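MlnE (Bacillus amyloliquefaciens subsp. plantarum, PDB 5D2E) probably reduces beta-keto groups of polyketide intermediates with NADPH, as the N-terminal B-type ketoreductase of a macrolactin assembly-line synthase. Local coordinates at residues A[151-156]-A[379-384]; A[230-235]-A[241-246]; A[268-273]-A[400-405]. All coordinates share one frame; numbering follows the deposited sequence.

Interaction 1. Residues A[151-156]-A[379-384]; sequences SLYSLF and EVIAPK. With NAP (NADP nicotinamide-adenine-dinucleotide phosphate), chain B.
The contact joins the two halves of the ketoreductase, the structural subdomain that carries helix 141-164 and the NADP-binding Rossmann-type catalytic subdomain that carries helix 374-381. It is small, with 102 Å² buried, and consists of van der Waals packing; the one polar side-chain atom at it is the phenol oxygen of Tyr153, which lies against a methyl of Ile381. That methyl, CD1, does nearly all the touching. It meets CD2 of Leu152 tip to tip at 4.0 Å and approaches the phenol end of Tyr153 obliquely, 3.5 Å from OH. Ile381 CG1 is held between the backbone N and the carbonyl carbon (chi1 73°), and with chi2 extended this directs CD1 toward helix 141-164. Leu152 also lays its CD2 over the centre of the Tyr153 ring, 4.3 Å above the plane, so that the two successive residues present a joint surface to Ile381. On the far side of segment 379-384 the chain turns to the cofactor. Lys384 NZ donates to O3D of the nicotinamide ribose at 2.7 Å and weakly to O2D at 3.2 Å, while Asn425 OD1 takes a further hydrogen bond from the same ammonium. Around the contact, Leu152 also packs on Phe194 of helix 186-201 and on Phe423 of helix 419-437, Lys374 lies against the Tyr153 ring as a cation-pi partner, and Ile377, one turn before Ile381, extends the same helix surface.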
loop_
_atom_site.group_PDB
_atom_site.type_symbol
_atom_site.label_atom_id
_atom_site.label_comp_id
_atom_site.label_asym_id
_atom_site.label_seq_id
_atom_site.Cartn_x
_atom_site.Cartn_y
_atom_site.Cartn_z
ATOM N N SER A 151 -5.977 7.490 -10.343
ATOM C CA SER A 151 -6.323 6.326 -9.569
ATOM C C SER A 151 -6.910 6.783 -8.224
ATOM O O SER A 151 -8.097 7.050 -8.125
ATOM C CB SER A 151 -5.129 5.376 -9.394
ATOM O OG SER A 151 -3.948 6.018 -8.856
ATOM N N LEU A 152 -6.068 6.949 -7.218
ATOM C CA LEU A 152 -6.504 7.351 -5.867
ATOM C C LEU A 152 -7.364 8.585 -5.834
ATOM O O LEU A 152 -8.483 8.559 -5.277
ATOM C CB LEU A 152 -5.261 7.565 -4.969
ATOM C CG LEU A 152 -5.522 8.164 -3.559
ATOM C CD1 LEU A 152 -6.293 7.149 -2.729
ATOM C CD2 LEU A 152 -4.187 8.606 -2.959
ATOM N N TYR A 153 -6.915 9.667 -6.457
ATOM C CA TYR A 153 -7.677 10.875 -6.344
ATOM C C TYR A 153 -8.996 10.861 -7.144
ATOM O O TYR A 153 -10.019 11.326 -6.655
ATOM C CB TYR A 153 -6.849 12.116 -6.614
ATOM C CG TYR A 153 -5.800 12.386 -5.525
ATOM C CD1 TYR A 153 -6.175 12.715 -4.241
ATOM C CD2 TYR A 153 -4.456 12.330 -5.794
ATOM C CE1 TYR A 153 -5.212 12.952 -3.231
ATOM C CE2 TYR A 153 -3.489 12.556 -4.802
ATOM C CZ TYR A 153 -3.867 12.883 -3.542
ATOM O OH TYR A 153 -2.894 13.090 -2.612
ATOM N N SER A 154 -8.975 10.282 -8.325
ATOM C CA SER A 154 -10.169 10.203 -9.131
ATOM C C SER A 154 -11.194 9.357 -8.368
ATOM O O SER A 154 -12.384 9.669 -8.287
ATOM C CB SER A 154 -9.858 9.502 -10.481
ATOM O OG SER A 154 -11.143 9.245 -11.102
ATOM N N LEU A 155 -10.743 8.268 -7.794
ATOM C CA LEU A 155 -11.648 7.401 -7.023
ATOM C C LEU A 155 -12.171 8.077 -5.770
ATOM O O LEU A 155 -13.316 7.878 -5.419
ATOM C CB LEU A 155 -10.972 6.064 -6.672
ATOM C CG LEU A 155 -10.848 5.007 -7.796
ATOM C CD1 LEU A 155 -9.900 3.941 -7.325
ATOM C CD2 LEU A 155 -12.184 4.414 -8.289
ATOM N N PHE A 156 -11.316 8.826 -5.098
ATOM C CA PHE A 156 -11.766 9.574 -3.936
ATOM C C PHE A 156 -12.861 10.568 -4.347
ATOM O O PHE A 156 -13.927 10.572 -3.708
ATOM C CB PHE A 156 -10.610 10.295 -3.323
ATOM C CG PHE A 156 -11.009 11.443 -2.471
ATOM C CD1 PHE A 156 -11.638 11.222 -1.258
ATOM C CD2 PHE A 156 -10.748 12.714 -2.881
ATOM C CE1 PHE A 156 -12.026 12.289 -0.470
ATOM C CE2 PHE A 156 -11.131 13.770 -2.106
ATOM C CZ PHE A 156 -11.747 13.556 -0.890
ATOM N N GLU A 379 -1.401 14.748 2.694
ATOM C CA GLU A 379 -0.572 14.664 3.890
ATOM C C GLU A 379 -0.269 13.282 4.336
ATOM O O GLU A 379 0.863 12.988 4.682
ATOM C CB GLU A 379 -1.232 15.401 5.077
ATOM C CG GLU A 379 -1.199 16.893 4.871
ATOM C CD GLU A 379 -1.855 17.559 6.080
ATOM O OE1 GLU A 379 -1.302 17.407 7.193
ATOM O OE2 GLU A 379 -2.945 18.078 5.920
ATOM N N VAL A 380 -1.267 12.427 4.394
ATOM C CA VAL A 380 -1.050 11.053 4.863
ATOM C C VAL A 380 -0.159 10.264 3.915
ATOM O O VAL A 380 0.659 9.461 4.369
ATOM C CB VAL A 380 -2.384 10.359 5.077
ATOM C CG1 VAL A 380 -2.245 8.862 5.203
ATOM C CG2 VAL A 380 -3.100 10.965 6.264
ATOM N N ILE A 381 -0.337 10.441 2.599
ATOM C CA ILE A 381 0.413 9.612 1.669
ATOM C C ILE A 381 1.853 10.106 1.439
ATOM O O ILE A 381 2.693 9.305 0.980
ATOM C CB ILE A 381 -0.272 9.421 0.287
ATOM C CG1 ILE A 381 -0.217 10.674 -0.571
ATOM C CG2 ILE A 381 -1.685 8.883 0.489
ATOM C CD1 ILE A 381 -0.739 10.433 -1.996
ATOM N N ALA A 382 2.126 11.388 1.709
ATOM C CA ALA A 382 3.412 11.976 1.334
ATOM C C ALA A 382 4.616 11.147 1.770
ATOM O O ALA A 382 5.474 10.898 0.951
ATOM C CB ALA A 382 3.541 13.404 1.919
ATOM N N PRO A 383 4.703 10.738 3.057
ATOM C CA PRO A 383 5.958 10.075 3.413
ATOM C C PRO A 383 6.160 8.656 2.894
ATOM O O PRO A 383 7.308 8.190 2.746
ATOM C CB PRO A 383 5.924 10.044 4.936
ATOM C CG PRO A 383 4.467 10.175 5.304
ATOM C CD PRO A 383 3.856 10.997 4.230
ATOM N N LYS A 384 5.050 7.958 2.694
ATOM C CA LYS A 384 5.040 6.541 2.346
ATOM C C LYS A 384 4.953 6.319 0.815
ATOM O O LYS A 384 5.358 5.302 0.310
ATOM C CB LYS A 384 3.878 5.860 3.070
ATOM C CG LYS A 384 4.153 5.617 4.547
ATOM C CD LYS A 384 2.974 5.176 5.289
ATOM C CE LYS A 384 3.269 4.974 6.781
ATOM N NZ LYS A 384 4.170 3.839 7.019
HETATM P PA NAP B . 5.182 7.975 15.196
HETATM O O1A NAP B . 5.753 7.887 16.637
HETATM O O2A NAP B . 4.291 9.113 14.732
HETATM O O5B NAP B . 6.514 8.058 14.298
HETATM C C5B NAP B . 6.400 8.384 12.919
HETATM C C4B NAP B . 7.436 9.462 12.720
HETATM O O4B NAP B . 7.395 9.855 11.331
HETATM C C3B NAP B . 7.191 10.764 13.531
HETATM O O3B NAP B . 8.206 10.936 14.525
HETATM C C2B NAP B . 7.300 11.888 12.488
HETATM O O2B NAP B . 8.066 12.957 12.970
HETATM C C1B NAP B . 7.926 11.161 11.274
HETATM N N9A NAP B . 7.546 11.711 9.980
HETATM C C8A NAP B . 6.267 11.902 9.475
HETATM N N7A NAP B . 6.308 12.501 8.235
HETATM C C5A NAP B . 7.612 12.621 7.913
HETATM C C6A NAP B . 8.355 13.154 6.793
HETATM N N6A NAP B . 7.639 13.623 5.720
HETATM N N1A NAP B . 9.760 13.191 6.877
HETATM C C2A NAP B . 10.394 12.706 7.961
HETATM N N3A NAP B . 9.756 12.192 9.049
HETATM C C4A NAP B . 8.420 12.134 9.082
HETATM O O3 NAP B . 4.442 6.580 14.788
HETATM P PN NAP B . 4.930 5.076 15.153
HETATM O O1N NAP B . 3.884 4.397 16.020
HETATM O O2N NAP B . 6.403 5.185 15.446
HETATM O O5D NAP B . 4.872 4.255 13.762
HETATM C C5D NAP B . 6.041 4.391 12.903
HETATM C C4D NAP B . 5.836 3.710 11.542
HETATM O O4D NAP B . 5.375 2.373 11.675
HETATM C C3D NAP B . 4.755 4.463 10.757
HETATM O O3D NAP B . 5.182 4.606 9.414
HETATM C C2D NAP B . 3.507 3.608 10.888
HETATM O O2D NAP B . 2.588 3.791 9.775
HETATM C C1D NAP B . 4.069 2.168 11.060
HETATM N N1N NAP B . 3.120 1.344 11.852
HETATM C C2N NAP B . 2.980 1.521 13.217
HETATM C C3N NAP B . 2.092 0.780 14.018
HETATM C C7N NAP B . 1.972 0.994 15.553
HETATM O O7N NAP B . 1.134 0.369 16.209
HETATM N N7N NAP B . 2.769 1.826 16.239
HETATM C C4N NAP B . 1.286 -0.165 13.367
HETATM C C5N NAP B . 1.397 -0.315 11.978
HETATM C C6N NAP B . 2.334 0.430 11.236
HETATM P P2B NAP B . 7.942 14.503 12.425
HETATM O O1X NAP B . 6.511 14.984 12.626
HETATM O O2X NAP B . 9.011 15.296 13.242
HETATM O O3X NAP B . 8.276 14.438 10.961
#

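Interaction 2. Residues A[230-235]-A[241-246]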
loop_
_atom_site.group_PDB
_atom_site.type_symbol
_atom_site.label_atom_id
_atom_site.label_comp_id
_atom_site.label_asym_id
_atom_site.label_seq_id
_atom_site.Cartn_x
_atom_site.Cartn_y
_atom_site.Cartn_z
ATOM N N SER A 230 -16.751 -8.604 -18.336
ATOM C CA SER A 230 -17.878 -9.525 -18.250
ATOM C C SER A 230 -17.678 -10.667 -17.259
ATOM O O SER A 230 -18.623 -11.146 -16.638
ATOM C CB SER A 230 -18.200 -10.079 -19.646
ATOM O OG SER A 230 -18.684 -9.024 -20.525
ATOM N N PHE A 231 -16.447 -11.168 -17.185
ATOM C CA PHE A 231 -16.119 -12.220 -16.285
ATOM C C PHE A 231 -16.306 -11.722 -14.854
ATOM O O PHE A 231 -16.867 -12.416 -13.994
ATOM C CB PHE A 231 -14.676 -12.678 -16.547
ATOM C CG PHE A 231 -14.234 -13.826 -15.669
ATOM C CD1 PHE A 231 -14.511 -15.163 -16.056
ATOM C CD2 PHE A 231 -13.508 -13.596 -14.498
ATOM C CE1 PHE A 231 -14.084 -16.226 -15.263
ATOM C CE2 PHE A 231 -13.116 -14.668 -13.683
ATOM C CZ PHE A 231 -13.418 -15.982 -14.069
ATOM N N GLU A 232 -15.827 -10.515 -14.587
ATOM C CA GLU A 232 -15.983 -9.927 -13.240
ATOM C C GLU A 232 -17.474 -9.779 -12.902
ATOM O O GLU A 232 -17.932 -10.084 -11.770
ATOM C CB GLU A 232 -15.261 -8.558 -13.165
ATOM C CG GLU A 232 -13.750 -8.682 -13.075
ATOM C CD GLU A 232 -13.285 -8.996 -11.660
ATOM O OE1 GLU A 232 -14.123 -8.850 -10.747
ATOM O OE2 GLU A 232 -12.110 -9.349 -11.479
ATOM N N TRP A 233 -18.245 -9.285 -13.877
ATOM C CA TRP A 233 -19.697 -9.104 -13.618
ATOM C C TRP A 233 -20.411 -10.373 -13.249
ATOM O O TRP A 233 -21.439 -10.350 -12.569
ATOM C CB TRP A 233 -20.388 -8.558 -14.836
ATOM C CG TRP A 233 -20.141 -7.139 -15.088
ATOM C CD1 TRP A 233 -19.801 -6.174 -14.169
ATOM C CD2 TRP A 233 -20.291 -6.471 -16.331
ATOM N NE1 TRP A 233 -19.713 -4.935 -14.791
ATOM C CE2 TRP A 233 -20.005 -5.096 -16.113
ATOM C CE3 TRP A 233 -20.595 -6.894 -17.626
ATOM C CZ2 TRP A 233 -20.058 -4.155 -17.135
ATOM C CZ3 TRP A 233 -20.629 -5.978 -18.629
ATOM C CH2 TRP A 233 -20.360 -4.612 -18.384
ATOM N N ASN A 234 -19.867 -11.491 -13.713
ATOM C CA ASN A 234 -20.481 -12.782 -13.503
ATOM C C ASN A 234 -19.791 -13.710 -12.475
ATOM O O ASN A 234 -20.168 -14.857 -12.419
ATOM C CB ASN A 234 -20.614 -13.453 -14.883
ATOM C CG ASN A 234 -21.722 -12.834 -15.711
ATOM O OD1 ASN A 234 -22.894 -13.027 -15.397
ATOM N ND2 ASN A 234 -21.366 -12.046 -16.724
ATOM N N ASN A 235 -18.858 -13.234 -11.635
ATOM C CA ASN A 235 -18.094 -14.138 -10.716
ATOM C C ASN A 235 -18.592 -14.349 -9.239
ATOM O O ASN A 235 -19.072 -13.450 -8.553
ATOM C CB ASN A 235 -16.609 -13.767 -10.701
ATOM C CG ASN A 235 -16.297 -12.538 -9.847
ATOM O OD1 ASN A 235 -17.143 -12.024 -9.095
ATOM N ND2 ASN A 235 -15.048 -12.054 -9.957
ATOM N N CYS A 241 -11.066 -8.982 -3.104
ATOM C CA CYS A 241 -10.949 -7.727 -3.902
ATOM C C CYS A 241 -10.271 -7.881 -5.281
ATOM O O CYS A 241 -10.769 -7.367 -6.241
ATOM C CB CYS A 241 -10.228 -6.588 -3.118
ATOM S SG CYS A 241 -10.304 -4.927 -3.895
ATOM N N PHE A 242 -9.123 -8.563 -5.350
ATOM C CA PHE A 242 -8.181 -8.305 -6.379
ATOM C C PHE A 242 -7.918 -9.540 -7.218
ATOM O O PHE A 242 -7.790 -10.644 -6.700
ATOM C CB PHE A 242 -6.863 -7.720 -5.760
ATOM C CG PHE A 242 -5.744 -7.597 -6.724
ATOM C CD1 PHE A 242 -5.731 -6.581 -7.673
ATOM C CD2 PHE A 242 -4.704 -8.534 -6.746
ATOM C CE1 PHE A 242 -4.716 -6.518 -8.627
ATOM C CE2 PHE A 242 -3.669 -8.431 -7.672
ATOM C CZ PHE A 242 -3.689 -7.431 -8.614
ATOM N N THR A 243 -7.783 -9.333 -8.532
ATOM C CA THR A 243 -7.339 -10.392 -9.447
ATOM C C THR A 243 -6.332 -9.814 -10.414
ATOM O O THR A 243 -6.525 -8.692 -10.927
ATOM C CB THR A 243 -8.527 -10.966 -10.208
ATOM O OG1 THR A 243 -9.542 -11.355 -9.302
ATOM C CG2 THR A 243 -8.171 -12.156 -11.032
ATOM N N CYS A 244 -5.282 -10.579 -10.731
ATOM C CA CYS A 244 -4.394 -10.178 -11.804
ATOM C C CYS A 244 -4.690 -11.068 -13.001
ATOM O O CYS A 244 -4.618 -12.315 -12.890
ATOM C CB CYS A 244 -2.958 -10.316 -11.387
ATOM S SG CYS A 244 -1.796 -9.936 -12.751
ATOM N N TYR A 245 -5.064 -10.431 -14.113
ATOM C CA TYR A 245 -5.414 -11.109 -15.349
ATOM C C TYR A 245 -4.329 -11.002 -16.364
ATOM O O TYR A 245 -3.779 -9.930 -16.594
ATOM C CB TYR A 245 -6.673 -10.473 -15.954
ATOM C CG TYR A 245 -7.925 -10.739 -15.168
ATOM C CD1 TYR A 245 -8.679 -11.889 -15.355
ATOM C CD2 TYR A 245 -8.356 -9.829 -14.209
ATOM C CE1 TYR A 245 -9.816 -12.140 -14.583
ATOM C CE2 TYR A 245 -9.503 -10.065 -13.445
ATOM C CZ TYR A 245 -10.212 -11.211 -13.646
ATOM O OH TYR A 245 -11.315 -11.380 -12.910
ATOM N N GLU A 246 -3.944 -12.145 -16.918
ATOM C CA GLU A 246 -3.209 -12.152 -18.179
ATOM C C GLU A 246 -4.258 -12.544 -19.199
ATOM O O GLU A 246 -5.327 -13.019 -18.828
ATOM C CB GLU A 246 -2.077 -13.197 -18.121
ATOM C CG GLU A 246 -0.964 -12.810 -17.169
ATOM C CD GLU A 246 0.064 -13.882 -16.912
ATOM O OE1 GLU A 246 0.041 -14.874 -17.634
ATOM O OE2 GLU A 246 0.892 -13.670 -16.017
HETATM O O HOH W 1 -11.065 -9.029 -9.059
HETATM O O HOH W 2 -12.065 -12.904 -10.681
#
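Phe231, in the last turns of helix 222-233, opens the contact with Tyr245 of strand 242-245. Its ring, with CG trans to the backbone N (chi1 -178°), reaches the strand and presents CD2 to Tyr245 OH at 3.5 Å; the hydroxyl lies near the plane of the phenylalanine ring, at its edge. Glu232 follows and makes the one direct hydrogen bond: Tyr245 OH donates to OE2 at 2.6 Å, from above the carboxylate plane. A bend at chi2 (-80°) folds the glutamate chain so that its end comes up to the phenol, with the carboxylate and ring planes 78° apart. OE2 probably also accepts from a water 2.7 Å away, which lies within hydrogen-bonding distance of Thr243 OG1 as well. Past the helix end, Asn234 turns ND2 back to the Ser230 carbonyl oxygen at 2.9 Å, and the poorly ordered Asn235 takes part through a second water, which accepts from its ND2 and donates to Tyr245 OH at 2.8 Å. The phenol oxygen is thus both donor and acceptor. Helix 222-233 covers strand 242-245, which runs parallel to strand 205-214; such a strand-helix-strand succession is characteristic of the Rossmann-like structural subdomain of polyketide synthase ketoreductases.

Interaction 3. Residues A[268-273]-A[400-405]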
loop_
_atom_site.group_PDB
_atom_site.type_symbol
_atom_site.label_atom_id
_atom_site.label_comp_id
_atom_site.label_asym_id
_atom_site.label_seq_id
_atom_site.Cartn_x
_atom_site.Cartn_y
_atom_site.Cartn_z
ATOM N N PHE A 268 20.270 -12.139 11.044
ATOM C CA PHE A 268 20.544 -10.727 10.739
ATOM C C PHE A 268 21.220 -9.899 11.843
ATOM O O PHE A 268 20.843 -9.947 13.016
ATOM C CB PHE A 268 19.195 -10.018 10.407
ATOM C CG PHE A 268 19.331 -8.527 10.230
ATOM C CD1 PHE A 268 19.778 -8.004 9.041
ATOM C CD2 PHE A 268 19.073 -7.668 11.283
ATOM C CE1 PHE A 268 19.936 -6.633 8.891
ATOM C CE2 PHE A 268 19.244 -6.295 11.139
ATOM C CZ PHE A 268 19.678 -5.783 9.949
ATOM N N SER A 269 22.161 -9.069 11.432
ATOM C CA SER A 269 22.774 -8.096 12.325
ATOM C C SER A 269 23.317 -6.942 11.538
ATOM O O SER A 269 23.806 -7.104 10.406
ATOM C CB SER A 269 23.962 -8.668 13.102
ATOM O OG SER A 269 24.397 -7.670 14.039
ATOM N N VAL A 270 23.229 -5.756 12.135
ATOM C CA VAL A 270 23.985 -4.628 11.624
ATOM C C VAL A 270 25.463 -4.903 11.920
ATOM O O VAL A 270 25.775 -5.783 12.708
ATOM C CB VAL A 270 23.509 -3.303 12.238
ATOM C CG1 VAL A 270 22.197 -2.900 11.570
ATOM C CG2 VAL A 270 23.374 -3.437 13.740
ATOM N N LYS A 271 26.322 -4.161 11.232
ATOM C CA LYS A 271 27.750 -4.392 11.206
ATOM C C LYS A 271 28.444 -3.297 11.983
ATOM O O LYS A 271 28.067 -2.114 11.904
ATOM C CB LYS A 271 28.340 -4.226 9.783
ATOM C CG LYS A 271 27.773 -5.010 8.633
ATOM C CD LYS A 271 28.155 -4.241 7.329
ATOM C CE LYS A 271 28.232 -5.116 6.070
ATOM N NZ LYS A 271 27.329 -6.314 6.086
ATOM N N LYS A 272 29.554 -3.669 12.609
ATOM C CA LYS A 272 30.432 -2.707 13.208
ATOM C C LYS A 272 30.831 -1.642 12.196
ATOM O O LYS A 272 31.153 -1.950 11.058
ATOM C CB LYS A 272 31.675 -3.422 13.735
ATOM C CG LYS A 272 32.691 -2.437 14.269
ATOM C CD LYS A 272 33.706 -3.116 15.189
ATOM C CE LYS A 272 34.965 -2.270 15.280
ATOM N NZ LYS A 272 35.256 -1.923 16.694
ATOM N N ASN A 273 30.710 -0.378 12.614
ATOM C CA ASN A 273 30.908 0.795 11.787
ATOM C C ASN A 273 29.884 0.999 10.631
ATOM O O ASN A 273 30.104 1.870 9.770
ATOM C CB ASN A 273 32.327 0.853 11.261
ATOM C CG ASN A 273 33.337 0.967 12.410
ATOM O OD1 ASN A 273 32.951 1.190 13.580
ATOM N ND2 ASN A 273 34.611 0.782 12.099
ATOM N N LEU A 400 23.634 -0.513 -0.037
ATOM C CA LEU A 400 22.728 -0.819 1.058
ATOM C C LEU A 400 22.727 -2.317 1.265
ATOM O O LEU A 400 22.571 -3.107 0.335
ATOM C CB LEU A 400 21.285 -0.330 0.779
ATOM C CG LEU A 400 21.092 1.140 0.456
ATOM C CD1 LEU A 400 19.609 1.495 0.217
ATOM C CD2 LEU A 400 21.636 2.036 1.569
ATOM N N ASP A 401 22.822 -2.710 2.502
ATOM C CA ASP A 401 22.554 -4.070 2.908
ATOM C C ASP A 401 21.064 -4.323 3.053
ATOM O O ASP A 401 20.623 -5.475 2.973
ATOM C CB ASP A 401 23.252 -4.368 4.233
ATOM C CG ASP A 401 24.795 -4.418 4.062
ATOM O OD1 ASP A 401 25.216 -5.065 3.102
ATOM O OD2 ASP A 401 25.582 -3.783 4.801
ATOM N N PHE A 402 20.304 -3.267 3.378
ATOM C CA PHE A 402 18.847 -3.415 3.561
ATOM C C PHE A 402 18.121 -2.097 3.356
ATOM O O PHE A 402 18.718 -0.969 3.469
ATOM C CB PHE A 402 18.448 -4.088 4.897
ATOM C CG PHE A 402 18.892 -3.328 6.108
ATOM C CD1 PHE A 402 18.183 -2.208 6.521
ATOM C CD2 PHE A 402 20.079 -3.660 6.758
ATOM C CE1 PHE A 402 18.560 -1.478 7.608
ATOM C CE2 PHE A 402 20.488 -2.911 7.865
ATOM C CZ PHE A 402 19.739 -1.810 8.274
ATOM N N PHE A 403 16.893 -2.246 2.867
ATOM C CA PHE A 403 15.945 -1.118 2.660
ATOM C C PHE A 403 14.638 -1.704 3.143
ATOM O O PHE A 403 14.063 -2.572 2.468
ATOM C CB PHE A 403 15.904 -0.736 1.162
ATOM C CG PHE A 403 15.069 0.494 0.835
ATOM C CD1 PHE A 403 13.701 0.413 0.763
ATOM C CD2 PHE A 403 15.660 1.706 0.530
ATOM C CE1 PHE A 403 12.943 1.523 0.427
ATOM C CE2 PHE A 403 14.911 2.818 0.166
ATOM C CZ PHE A 403 13.550 2.725 0.098
ATOM N N VAL A 404 14.202 -1.293 4.334
ATOM C CA VAL A 404 13.063 -1.892 5.002
ATOM C C VAL A 404 11.990 -0.844 5.224
ATOM O O VAL A 404 12.263 0.204 5.773
ATOM C CB VAL A 404 13.402 -2.562 6.351
ATOM C CG1 VAL A 404 12.154 -3.187 6.971
ATOM C CG2 VAL A 404 14.505 -3.631 6.183
ATOM N N MET A 405 10.806 -1.117 4.700
ATOM C CA MET A 405 9.659 -0.253 4.830
ATOM C C MET A 405 8.727 -0.756 5.965
ATOM O O MET A 405 8.298 -1.921 6.013
ATOM C CB MET A 405 8.960 -0.188 3.488
ATOM C CG MET A 405 9.818 0.529 2.435
ATOM S SD MET A 405 9.219 0.170 0.769
ATOM C CE MET A 405 9.976 -1.430 0.656
#
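Phe268 and Phe402 meet where the loop 268-273 packs on the start of strand 402-408. The edge of Phe268 is turned to the face of Phe402 in an offset T-shaped pair, with centroids 5.4 Å apart and planes at 75°. CZ of Phe268 comes within 3.6 Å of Phe402 CE2, and the neighbouring CE1 lies 3.7 Å from CD2, so contact is at one side of the Phe402 ring and not over its centre. The two rings reach this position by different torsions: Phe268 extends with CG trans to its backbone N, whereas the Phe402 ring stands between its own backbone N and carbonyl carbon (chi1 61°). Val270 adds CG1 at the edge of Phe402, 4.1 Å from CE2. Tyr276 meets the Phe402 ring with nearly parallel planes, and Met488 of helix 477-488 touches both phenylalanines. Beside the rings, Lys271 and Asp401 approach from opposite directions. The lysine NZ lies 3.3 Å from Asp401 OD2, a salt bridge, with CE just as near OD2 at 3.2 Å. Its last torsion is nearly eclipsed (chi4 29°), so the position of NZ is less certain than that of the rings. Lys271 is exposed and Asp401 partly so, and solvent would be expected to screen their attraction. The chemistry therefore suggests that the loop is held mainly through packing on the buried Phe402, with the ion pair as a surface supplement.

How the interactions relate
The three contacts are spread over the two parts of the ketoreductase. Interaction 2 belongs to the structural subdomain, interaction 3 to the catalytic one, and interaction 1 joins the two; the centres of interactions 2 and 3 are about 40 Å apart, on opposite sides of the chain centre. From interaction 1 the centres of interactions 2 and 3 lie about 25 and 30 Å away, and none of the three touch. In sequence, interaction 2 is nested within the loop closed by interaction 1, whose span alternates with that of interaction 3. Interaction 1 is nearest to NADP, holding Lys384 in its second segment; in interaction 3, the Phe402 side chain is about 11 Å from that of Ser360 of the NADP site.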